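Local coordinates for protein phosphotriesterase, putative (Deinococcus radiodurans, PDB 4J35) that probably hydrolyses lactones with a pair of bound divalent metal ions, cobalt here, and served as a template for engineering organophosphate hydrolysis, at residues H21-F26 with S262-W267; I174-D179 with I202-G207; Q182-A187 with P211-E216; V222-D227 with D257-S262. The protein carries 7 engineered substitutions. All blocks are in the same frame, centred on the assembly; numbering follows the deposited sequence.

Contact 1: residues H21-F26 with S262-W267; sequences HEHVIF and SHDSIW. With CO (cobalt (II) ion), chain C.
Glu22 OE2 is gripped by three hydrogen-bond donors: Ser262 OG lies 2.6 Å from it, His263 N 2.8 Å and His263 ND1 2.9 Å. Both His263 donors come from the syn side and the serine from the anti side, each about 30° out of the carboxylate plane. The other oxygen, Glu22 OE1, takes the Ser265 hydroxyl nearly along its C-O axis (OG at 2.7 Å) and Ser265 N from above the carboxylate plane. The side chain bends at chi2 (-68°), turning CD toward the loop 262-267. An alanine at Glu22 would probably leave all five donors without this acceptor and let the loop that carries Asp264 shift. Here Asp264 OD1 binds the cobalt ion at 2.2 Å, beside His21 NE2 and His23 NE2; Arg228 holds Asp264 OD2 in a salt bridge, and Thr68 holds His23 ND1. Further along, His23 and Ile266 form a parallel bridge, with His23 N bonded to Ser265 O and Trp267 N to His23 O. Val24 CG2 sits over the six-membered ring of Trp267, 4.0 Å from its centroid in a CH-pi contact. The pairing joins strand 17-26 to strand 266-269 in the TIM barrel, and helix 42-58 packs against Val24 and Trp267.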
# COMPACT_ATOMS: atom_id res chain seq x y z
N HIS A 21 -3.59 1.78 -1.34
CA HIS A 21 -2.18 1.54 -1.59
C HIS A 21 -1.74 2.40 -2.78
O HIS A 21 -1.93 2.00 -3.91
CB HIS A 21 -1.86 0.10 -1.95
CG HIS A 21 -0.39 -0.21 -1.98
ND1 HIS A 21 0.18 -1.25 -1.26
CD2 HIS A 21 0.63 0.36 -2.66
CE1 HIS A 21 1.47 -1.28 -1.49
NE2 HIS A 21 1.76 -0.35 -2.39
N GLU A 22 -1.08 3.50 -2.44
CA GLU A 22 -0.56 4.45 -3.45
C GLU A 22 0.72 5.07 -2.91
O GLU A 22 1.03 4.93 -1.74
CB GLU A 22 -1.61 5.55 -3.69
CG GLU A 22 -3.05 5.13 -4.03
CD GLU A 22 -3.18 4.46 -5.40
OE1 GLU A 22 -2.32 4.78 -6.28
OE2 GLU A 22 -4.15 3.66 -5.57
N HIS A 23 1.44 5.82 -3.75
CA HIS A 23 2.70 6.45 -3.38
C HIS A 23 2.65 7.92 -3.85
O HIS A 23 2.81 8.18 -5.03
CB HIS A 23 3.88 5.65 -3.99
CG HIS A 23 4.00 4.25 -3.44
ND1 HIS A 23 4.46 4.02 -2.17
CD2 HIS A 23 3.66 3.03 -3.94
CE1 HIS A 23 4.43 2.72 -1.91
NE2 HIS A 23 3.91 2.09 -2.95
N VAL A 24 2.42 8.87 -2.94
CA VAL A 24 2.42 10.31 -3.32
C VAL A 24 3.80 10.68 -3.89
O VAL A 24 3.90 11.23 -4.99
CB VAL A 24 2.02 11.23 -2.13
CG1 VAL A 24 2.06 12.72 -2.55
CG2 VAL A 24 0.62 10.87 -1.60
N ILE A 25 4.86 10.40 -3.15
CA ILE A 25 6.21 10.40 -3.72
C ILE A 25 6.90 9.05 -3.47
O ILE A 25 6.52 8.30 -2.58
CB ILE A 25 7.09 11.53 -3.16
CG1 ILE A 25 7.36 11.31 -1.67
CG2 ILE A 25 6.44 12.87 -3.41
CD1 ILE A 25 8.13 12.47 -1.02
N PHE A 26 7.86 8.72 -4.31
CA PHE A 26 8.53 7.46 -4.19
C PHE A 26 9.91 7.49 -4.81
O PHE A 26 10.07 8.00 -5.94
CB PHE A 26 7.71 6.38 -4.89
CG PHE A 26 8.20 4.98 -4.61
CD1 PHE A 26 9.17 4.40 -5.39
CD2 PHE A 26 7.65 4.23 -3.58
CE1 PHE A 26 9.62 3.11 -5.13
CE2 PHE A 26 8.09 2.95 -3.31
CZ PHE A 26 9.07 2.38 -4.08
N SER A 262 -6.69 -0.81 -5.69
CA SER A 262 -5.80 0.37 -5.77
C SER A 262 -4.89 0.29 -6.97
O SER A 262 -4.98 -0.67 -7.74
CB SER A 262 -4.98 0.54 -4.51
OG SER A 262 -5.13 1.84 -4.02
N HIS A 263 -4.04 1.32 -7.15
CA HIS A 263 -3.14 1.38 -8.29
C HIS A 263 -1.65 1.17 -8.02
O HIS A 263 -0.89 0.87 -8.96
CB HIS A 263 -3.27 2.76 -9.00
CG HIS A 263 -4.67 3.23 -9.18
ND1 HIS A 263 -5.36 3.93 -8.22
CD2 HIS A 263 -5.50 3.14 -10.25
CE1 HIS A 263 -6.55 4.27 -8.69
NE2 HIS A 263 -6.66 3.79 -9.92
N ASP A 264 -1.20 1.43 -6.79
CA ASP A 264 0.23 1.43 -6.49
C ASP A 264 0.94 2.48 -7.37
O ASP A 264 2.09 2.31 -7.77
CB ASP A 264 0.82 0.06 -6.74
CG ASP A 264 2.18 -0.14 -6.06
OD1 ASP A 264 2.57 0.64 -5.17
OD2 ASP A 264 2.86 -1.09 -6.46
N SER A 265 0.24 3.56 -7.62
CA SER A 265 0.75 4.61 -8.53
C SER A 265 1.80 5.45 -7.82
O SER A 265 1.86 5.49 -6.59
CB SER A 265 -0.43 5.45 -9.03
OG SER A 265 -0.99 6.28 -8.02
N ILE A 266 2.65 6.13 -8.59
CA ILE A 266 3.64 7.01 -7.98
C ILE A 266 3.33 8.40 -8.53
O ILE A 266 3.41 8.60 -9.74
CB ILE A 266 5.06 6.59 -8.38
CG1 ILE A 266 5.47 5.28 -7.67
CG2 ILE A 266 6.06 7.70 -8.09
CD1 ILE A 266 6.73 4.68 -8.31
N TRP A 267 2.95 9.35 -7.69
CA TRP A 267 2.52 10.64 -8.24
C TRP A 267 3.68 11.54 -8.56
O TRP A 267 3.56 12.44 -9.39
CB TRP A 267 1.60 11.39 -7.30
CG TRP A 267 0.45 10.58 -6.79
CD1 TRP A 267 0.13 9.28 -7.11
CD2 TRP A 267 -0.51 11.01 -5.84
NE1 TRP A 267 -1.00 8.88 -6.40
CE2 TRP A 267 -1.40 9.93 -5.61
CE3 TRP A 267 -0.71 12.22 -5.16
CZ2 TRP A 267 -2.47 10.03 -4.73
CZ3 TRP A 267 -1.78 12.30 -4.28
CH2 TRP A 267 -2.64 11.21 -4.07
CO CO C . 3.64 0.18 -3.28

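Contact 2: residues I174-D179 with I202-G207; sequences ITHTQD and IGHMDG. Engineered in segment 174-179: Asp179 (natural residue Glu). With CO (cobalt (II) ion), chain B.
The imidazoles of His176 and His204 meet obliquely, their planes 83° apart, with both rings bound to one cobalt ion. At the edge of the His204 ring, in its plane, lie His176 ND1 and Thr177 O. His176 has Tyr98 turned nearly parallel to it and Phe97 edge-to-face, and Gln178 OE1 takes the N-H of His176 NE2 at 2.8 Å, almost in the ring plane. Two threonines clasp Gly203 through its backbone. Thr175 OG1 accepts a nearly straight bond from Gly203 N (2.9 Å, 170°), while Thr177 OG1 donates to Gly203 O at 2.7 Å. Gln186 is a second partner of Thr175 OG1. Glycine suits the spot, since a CB there would collide with Thr175 O. A water donates to Thr177 O and His204 O, bridging the two segments. The metal is bound by a different nitrogen of each ring, His176 ND1 at 2.1 Å and His204 NE2 at 2.0 Å, and Lys143 is a further ligand of this ion. Each ring's remaining nitrogen is hydrogen-bonded, His204 ND1 to Asp227, whose carboxylate would probably make that imidazole a stronger electron donor to the cobalt.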
# COMPACT_ATOMS: atom_id res chain seq x y z
N ILE A 174 -0.55 -3.45 6.06
CA ILE A 174 -0.67 -3.71 4.64
C ILE A 174 0.62 -4.34 4.13
O ILE A 174 1.67 -4.14 4.71
CB ILE A 174 -1.01 -2.42 3.83
CG1 ILE A 174 0.10 -1.40 3.92
CG2 ILE A 174 -2.35 -1.85 4.34
CD1 ILE A 174 -0.23 -0.14 3.07
N THR A 175 0.53 -5.13 3.08
CA THR A 175 1.75 -5.77 2.62
C THR A 175 2.03 -5.61 1.13
O THR A 175 1.19 -5.19 0.33
CB THR A 175 1.79 -7.27 2.92
OG1 THR A 175 1.02 -7.99 1.95
CG2 THR A 175 1.25 -7.55 4.31
N HIS A 176 3.29 -5.94 0.81
CA HIS A 176 3.77 -6.11 -0.54
C HIS A 176 4.07 -7.60 -0.76
O HIS A 176 4.74 -8.21 0.07
CB HIS A 176 5.07 -5.28 -0.70
CG HIS A 176 5.89 -5.61 -1.93
ND1 HIS A 176 6.02 -4.77 -3.00
CD2 HIS A 176 6.71 -6.66 -2.18
CE1 HIS A 176 6.84 -5.30 -3.89
NE2 HIS A 176 7.27 -6.45 -3.42
N THR A 177 3.56 -8.16 -1.84
CA THR A 177 3.99 -9.48 -2.29
C THR A 177 4.74 -9.31 -3.61
O THR A 177 4.38 -8.46 -4.43
CB THR A 177 2.81 -10.49 -2.48
OG1 THR A 177 1.85 -9.97 -3.41
CG2 THR A 177 2.12 -10.78 -1.15
N GLN A 178 5.77 -10.11 -3.81
CA GLN A 178 6.62 -9.99 -4.99
C GLN A 178 6.20 -11.02 -6.05
O GLN A 178 6.11 -12.21 -5.76
CB GLN A 178 8.07 -10.18 -4.55
CG GLN A 178 9.12 -10.02 -5.63
CD GLN A 178 9.26 -8.59 -6.11
OE1 GLN A 178 8.96 -7.64 -5.37
NE2 GLN A 178 9.70 -8.41 -7.35
N ASP A 179 5.94 -10.54 -7.26
CA ASP A 179 5.56 -11.40 -8.39
C ASP A 179 4.48 -12.45 -8.05
O ASP A 179 4.59 -13.61 -8.44
CB ASP A 179 6.81 -12.06 -9.00
CG ASP A 179 6.49 -12.95 -10.21
OD1 ASP A 179 6.21 -12.42 -11.31
OD2 ASP A 179 6.52 -14.19 -10.04
N ILE A 202 -3.46 -8.10 2.52
CA ILE A 202 -2.33 -8.70 1.85
C ILE A 202 -2.30 -8.08 0.48
O ILE A 202 -3.28 -8.16 -0.25
CB ILE A 202 -2.47 -10.19 1.65
CG1 ILE A 202 -2.64 -10.89 3.01
CG2 ILE A 202 -1.27 -10.75 0.87
CD1 ILE A 202 -1.44 -10.66 4.01
N GLY A 203 -1.18 -7.47 0.16
CA GLY A 203 -1.11 -6.68 -1.07
C GLY A 203 -0.61 -7.35 -2.32
O GLY A 203 -0.08 -8.45 -2.31
N HIS A 204 -0.78 -6.63 -3.43
CA HIS A 204 -0.36 -7.05 -4.76
C HIS A 204 -0.87 -8.43 -5.15
O HIS A 204 -0.21 -9.17 -5.90
CB HIS A 204 1.18 -6.95 -4.90
CG HIS A 204 1.77 -5.62 -4.50
ND1 HIS A 204 1.06 -4.44 -4.55
CD2 HIS A 204 3.00 -5.30 -4.05
CE1 HIS A 204 1.85 -3.44 -4.16
NE2 HIS A 204 3.03 -3.94 -3.84
N MET A 205 -2.07 -8.77 -4.68
CA MET A 205 -2.66 -10.07 -4.95
C MET A 205 -3.18 -10.18 -6.35
O MET A 205 -3.49 -11.27 -6.81
CB MET A 205 -3.74 -10.41 -3.91
CG MET A 205 -3.14 -10.67 -2.56
SD MET A 205 -2.35 -12.33 -2.47
CE MET A 205 -3.76 -13.35 -2.86
N ASP A 206 -3.25 -9.06 -7.06
CA ASP A 206 -3.60 -9.10 -8.46
C ASP A 206 -2.46 -9.62 -9.31
O ASP A 206 -2.63 -9.89 -10.49
CB ASP A 206 -4.05 -7.72 -8.93
CG ASP A 206 -3.11 -6.61 -8.52
OD1 ASP A 206 -2.37 -6.73 -7.52
OD2 ASP A 206 -3.10 -5.56 -9.21
N GLY A 207 -1.29 -9.73 -8.72
CA GLY A 207 -0.13 -10.25 -9.43
C GLY A 207 -0.22 -11.73 -9.76
O GLY A 207 0.62 -12.26 -10.48
CO CO B . 4.76 -3.07 -3.33
O HOH W 1 2.58 -9.51 -6.62

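Contact 3: residues Q182-A187 with P211-E216; sequences QGPQQA and PAYHRE
Tyr213 and Pro184 cross at about a right angle, and so do Pro184 and Glu216; the proline ring meets the phenol through CD and the glutamate arm through CB. With CG anti to the backbone N (chi1 170°) the tyrosine side chain leaves helix 211-218, and its ring end comes nearer to Gly183 and Pro184. Pro184 CD approaches the ring obliquely, 3.3 Å from Tyr213 CE1. Just beyond, Tyr213 OH accepts a hydrogen bond from Gly183 N at 2.8 Å, with an N-H...O angle of 150°. An amide in the first turn of a helix has no preceding helical carbonyl to bond to, and the tyrosine hydroxyl supplies the acceptor. Gly183 suits its place, since a CB would clash with that hydroxyl; Pro184 suits the first turn too, as a residue without an N-H. Glu216, exposed to solvent, runs extended past the proline, with CD 3.8 Å from Pro184 CB, so that CG and the carboxylate both lie against it. A phenylalanine in place of Tyr213 would probably keep the ring packing but leave Gly183 N without its acceptor. The two short helical segments run parallel, 9.4 Å apart at closest approach, as neighbouring helices of the outer layer of a TIM barrel. Met205 packs on Tyr213, Thr217 touches Pro184, and helix 240-251 meets His214 and Arg215 of helix 211-218.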
# COMPACT_ATOMS: atom_id res chain seq x y z
N GLN A 182 3.63 -15.84 -2.21
CA GLN A 182 3.71 -15.72 -0.76
C GLN A 182 2.49 -15.09 -0.08
O GLN A 182 2.54 -14.82 1.11
CB GLN A 182 4.98 -14.97 -0.33
CG GLN A 182 6.26 -15.55 -0.88
CD GLN A 182 6.44 -17.03 -0.56
OE1 GLN A 182 6.12 -17.49 0.54
NE2 GLN A 182 6.93 -17.78 -1.53
N GLY A 183 1.41 -14.83 -0.81
CA GLY A 183 0.22 -14.33 -0.14
C GLY A 183 -0.29 -15.23 0.99
O GLY A 183 -0.49 -14.81 2.12
N PRO A 184 -0.51 -16.50 0.69
CA PRO A 184 -1.02 -17.40 1.74
C PRO A 184 -0.06 -17.52 2.95
O PRO A 184 -0.47 -17.62 4.13
CB PRO A 184 -1.16 -18.73 1.01
CG PRO A 184 -1.34 -18.35 -0.43
CD PRO A 184 -0.38 -17.18 -0.61
N GLN A 185 1.22 -17.51 2.65
CA GLN A 185 2.25 -17.58 3.70
C GLN A 185 2.28 -16.33 4.57
O GLN A 185 2.48 -16.42 5.76
CB GLN A 185 3.62 -17.79 3.10
CG GLN A 185 3.83 -19.15 2.52
CD GLN A 185 3.42 -19.20 1.08
OE1 GLN A 185 2.55 -18.46 0.65
NE2 GLN A 185 4.08 -20.07 0.32
N GLN A 186 2.09 -15.16 3.99
CA GLN A 186 2.05 -13.96 4.80
C GLN A 186 0.86 -14.01 5.77
O GLN A 186 0.95 -13.61 6.94
CB GLN A 186 1.91 -12.72 3.88
CG GLN A 186 3.19 -12.32 3.15
CD GLN A 186 3.02 -10.98 2.43
OE1 GLN A 186 1.91 -10.45 2.39
NE2 GLN A 186 4.10 -10.45 1.88
N ALA A 187 -0.29 -14.42 5.24
CA ALA A 187 -1.55 -14.36 5.96
C ALA A 187 -1.46 -15.38 7.07
O ALA A 187 -1.83 -15.13 8.20
CB ALA A 187 -2.74 -14.67 5.02
N PRO A 211 -7.26 -18.00 -9.23
CA PRO A 211 -8.22 -17.73 -8.16
C PRO A 211 -8.00 -18.63 -6.93
O PRO A 211 -8.38 -18.26 -5.80
CB PRO A 211 -9.57 -18.06 -8.82
CG PRO A 211 -9.32 -17.99 -10.25
CD PRO A 211 -7.93 -18.42 -10.47
N ALA A 212 -7.42 -19.80 -7.14
CA ALA A 212 -7.22 -20.74 -6.01
C ALA A 212 -6.20 -20.16 -5.04
O ALA A 212 -6.26 -20.41 -3.84
CB ALA A 212 -6.78 -22.11 -6.50
N TYR A 213 -5.26 -19.38 -5.57
CA TYR A 213 -4.23 -18.73 -4.76
C TYR A 213 -4.87 -17.67 -3.87
O TYR A 213 -4.55 -17.56 -2.70
CB TYR A 213 -3.19 -18.13 -5.70
CG TYR A 213 -2.16 -17.21 -5.09
CD1 TYR A 213 -1.03 -17.71 -4.44
CD2 TYR A 213 -2.29 -15.83 -5.20
CE1 TYR A 213 -0.07 -16.86 -3.91
CE2 TYR A 213 -1.33 -14.97 -4.67
CZ TYR A 213 -0.23 -15.49 -4.03
OH TYR A 213 0.70 -14.62 -3.52
N HIS A 214 -5.80 -16.89 -4.44
CA HIS A 214 -6.56 -15.92 -3.66
C HIS A 214 -7.44 -16.58 -2.60
O HIS A 214 -7.55 -16.11 -1.48
CB HIS A 214 -7.44 -15.08 -4.59
CG HIS A 214 -6.66 -14.42 -5.68
ND1 HIS A 214 -6.20 -15.10 -6.78
CD2 HIS A 214 -6.22 -13.14 -5.82
CE1 HIS A 214 -5.51 -14.28 -7.55
NE2 HIS A 214 -5.50 -13.09 -6.98
N ARG A 215 -8.14 -17.63 -2.99
CA ARG A 215 -9.06 -18.28 -2.05
C ARG A 215 -8.29 -18.83 -0.86
O ARG A 215 -8.70 -18.73 0.30
CB ARG A 215 -9.80 -19.39 -2.77
CG ARG A 215 -10.89 -18.85 -3.69
CD ARG A 215 -11.78 -19.93 -4.22
NE ARG A 215 -11.16 -20.60 -5.34
CZ ARG A 215 -11.58 -20.52 -6.60
NH1 ARG A 215 -12.64 -19.79 -6.93
NH2 ARG A 215 -10.90 -21.17 -7.53
N GLU A 216 -7.13 -19.37 -1.14
CA GLU A 216 -6.30 -19.85 -0.04
C GLU A 216 -5.88 -18.76 0.94
O GLU A 216 -5.86 -18.97 2.14
CB GLU A 216 -5.06 -20.53 -0.58
CG GLU A 216 -4.27 -21.17 0.52
CD GLU A 216 -3.05 -21.89 0.01
OE1 GLU A 216 -2.90 -21.97 -1.23
OE2 GLU A 216 -2.27 -22.38 0.86

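Contact 4: residues V222-D227 with D257-S262; sequences VSIAFD and DRLLLS
Residues 223-226 and 259-261 are parallel strands, their axes 4.6 Å apart at closest approach and crossing at -29°, joined by four backbone hydrogen bonds: Ile224 N to Arg258 O, Leu260 N to Ile224 O, Phe226 N to Leu260 O and Ser262 N to Phe226 O. Side chains alternate between the two faces. Ile224, Phe226, Leu259 and Leu261 share one. There Ile224 and Leu259 lie side by side, pointing the same way; the isoleucine's CG1 stands between its backbone N and carbonyl carbon (chi1 58°), and Ile224 CG1 comes 3.7 Å from Leu259 CD2. The same methyl meets the phenyl ring obliquely, with Leu259 CD2 4.2 Å from Phe226 CE1. The opposite face carries Ala225 and Leu260; the small Ala225 suits this face, where Met201 and Pro20 of neighbouring strands also pack, consistent with the barrel interior, and Leu260 CD1 reaches Ser223 CB at 3.7 Å. Toward the C-terminal ends, Asp227 CB and Ser262 CB touch at 3.6 Å, while the aspartate's carboxylate is turned to His204, whose ND1 it holds. At the other end Arg258 CD passes 3.7 Å from Ser223 OG, itself bonded to Arg320. A water in the guanidinium plane takes Arg258 NH1 at 2.9 Å and donates to Val222 O. The pair forms a beta-alpha-beta unit with helix 240-251. Ile224 turns its side chain to helix 211-218, Ala225 and Leu260 touch Met201 of strand 200-202, and Leu260 also meets Pro20 of strand 17-26.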
# COMPACT_ATOMS: atom_id res chain seq x y z
N VAL A 222 -8.15 -12.71 6.34
CA VAL A 222 -7.57 -11.43 5.96
C VAL A 222 -8.28 -10.88 4.74
O VAL A 222 -9.04 -11.57 4.05
CB VAL A 222 -6.03 -11.50 5.67
CG1 VAL A 222 -5.24 -11.96 6.95
CG2 VAL A 222 -5.72 -12.43 4.46
N SER A 223 -8.01 -9.62 4.46
CA SER A 223 -8.42 -9.06 3.18
C SER A 223 -7.26 -9.06 2.16
O SER A 223 -6.09 -9.24 2.49
CB SER A 223 -8.91 -7.66 3.42
OG SER A 223 -10.04 -7.66 4.27
N ILE A 224 -7.60 -8.85 0.87
CA ILE A 224 -6.58 -8.90 -0.14
C ILE A 224 -6.84 -7.75 -1.06
O ILE A 224 -8.00 -7.39 -1.24
CB ILE A 224 -6.60 -10.23 -0.91
CG1 ILE A 224 -7.91 -10.49 -1.57
CG2 ILE A 224 -6.33 -11.38 0.09
CD1 ILE A 224 -7.85 -11.65 -2.61
N ALA A 225 -5.76 -7.19 -1.58
CA ALA A 225 -5.89 -6.02 -2.48
C ALA A 225 -5.37 -6.36 -3.85
O ALA A 225 -4.26 -6.86 -4.01
CB ALA A 225 -5.10 -4.91 -1.94
N PHE A 226 -6.17 -5.99 -4.85
CA PHE A 226 -5.78 -5.93 -6.23
C PHE A 226 -5.34 -4.48 -6.34
O PHE A 226 -6.16 -3.59 -6.62
CB PHE A 226 -7.01 -6.23 -7.11
CG PHE A 226 -7.40 -7.69 -7.13
CD1 PHE A 226 -7.79 -8.36 -5.99
CD2 PHE A 226 -7.38 -8.39 -8.33
CE1 PHE A 226 -8.15 -9.68 -6.05
CE2 PHE A 226 -7.72 -9.69 -8.39
CZ PHE A 226 -8.10 -10.36 -7.24
N ASP A 227 -4.06 -4.21 -6.04
CA ASP A 227 -3.67 -2.84 -5.82
C ASP A 227 -2.61 -2.30 -6.79
O ASP A 227 -2.02 -1.26 -6.51
CB ASP A 227 -3.23 -2.62 -4.39
CG ASP A 227 -2.13 -3.60 -3.96
OD1 ASP A 227 -1.52 -4.22 -4.84
OD2 ASP A 227 -1.92 -3.77 -2.75
N ASP A 257 -16.56 -8.39 0.86
CA ASP A 257 -16.15 -7.64 2.05
C ASP A 257 -14.69 -7.96 2.45
O ASP A 257 -14.24 -7.51 3.48
CB ASP A 257 -17.11 -7.82 3.24
CG ASP A 257 -17.21 -9.25 3.69
OD1 ASP A 257 -16.70 -10.11 2.94
OD2 ASP A 257 -17.82 -9.51 4.77
N ARG A 258 -13.98 -8.71 1.62
CA ARG A 258 -12.55 -8.91 1.82
C ARG A 258 -11.65 -8.49 0.65
O ARG A 258 -10.46 -8.80 0.65
CB ARG A 258 -12.28 -10.37 2.13
CG ARG A 258 -13.13 -10.88 3.30
CD ARG A 258 -12.61 -10.35 4.62
NE ARG A 258 -13.65 -10.35 5.66
CZ ARG A 258 -13.90 -11.36 6.49
NH1 ARG A 258 -13.20 -12.49 6.43
NH2 ARG A 258 -14.87 -11.25 7.39
N LEU A 259 -12.22 -7.77 -0.33
CA LEU A 259 -11.47 -7.36 -1.52
C LEU A 259 -11.32 -5.84 -1.56
O LEU A 259 -12.30 -5.12 -1.32
CB LEU A 259 -12.20 -7.78 -2.80
CG LEU A 259 -12.52 -9.27 -2.96
CD1 LEU A 259 -13.50 -9.47 -4.09
CD2 LEU A 259 -11.24 -10.10 -3.19
N LEU A 260 -10.11 -5.38 -1.86
CA LEU A 260 -9.86 -3.95 -2.00
C LEU A 260 -9.14 -3.66 -3.31
O LEU A 260 -8.59 -4.54 -3.94
CB LEU A 260 -9.05 -3.42 -0.82
CG LEU A 260 -9.85 -3.41 0.48
CD1 LEU A 260 -9.59 -4.71 1.30
CD2 LEU A 260 -9.53 -2.18 1.29
N LEU A 261 -9.16 -2.39 -3.71
CA LEU A 261 -8.74 -1.98 -5.07
C LEU A 261 -7.84 -0.75 -5.02
O LEU A 261 -8.16 0.22 -4.37
CB LEU A 261 -9.96 -1.63 -5.92
CG LEU A 261 -11.07 -2.68 -6.05
CD1 LEU A 261 -12.29 -2.03 -6.77
CD2 LEU A 261 -10.62 -3.91 -6.81
N SER A 262 -6.69 -0.81 -5.69
CA SER A 262 -5.80 0.37 -5.77
C SER A 262 -4.89 0.29 -6.97
O SER A 262 -4.98 -0.67 -7.74
CB SER A 262 -4.98 0.54 -4.51
OG SER A 262 -5.13 1.84 -4.02
O HOH W 2 -11.15 -13.33 4.52

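How the contacts relate
From the N terminus, contact 1 opens first, at 21-26, and closes last, at 262-267, so the other three lie within its long loop and it ties an early barrel strand to a late one. Contact 2 opens at 174-179 and contact 3 at 182-187; they then close in the same order, at 202-207 and 211-216, so the two cross. One joins loops that follow neighbouring strands, the other the helices after those loops. Contact 4 follows in series, from 222-227 to 257-262, and shares Ser262 with contact 1. Asp227 of contact 4 reaches His204 of contact 2, which touches His21 and Asp264 of contact 1 at the paired metals.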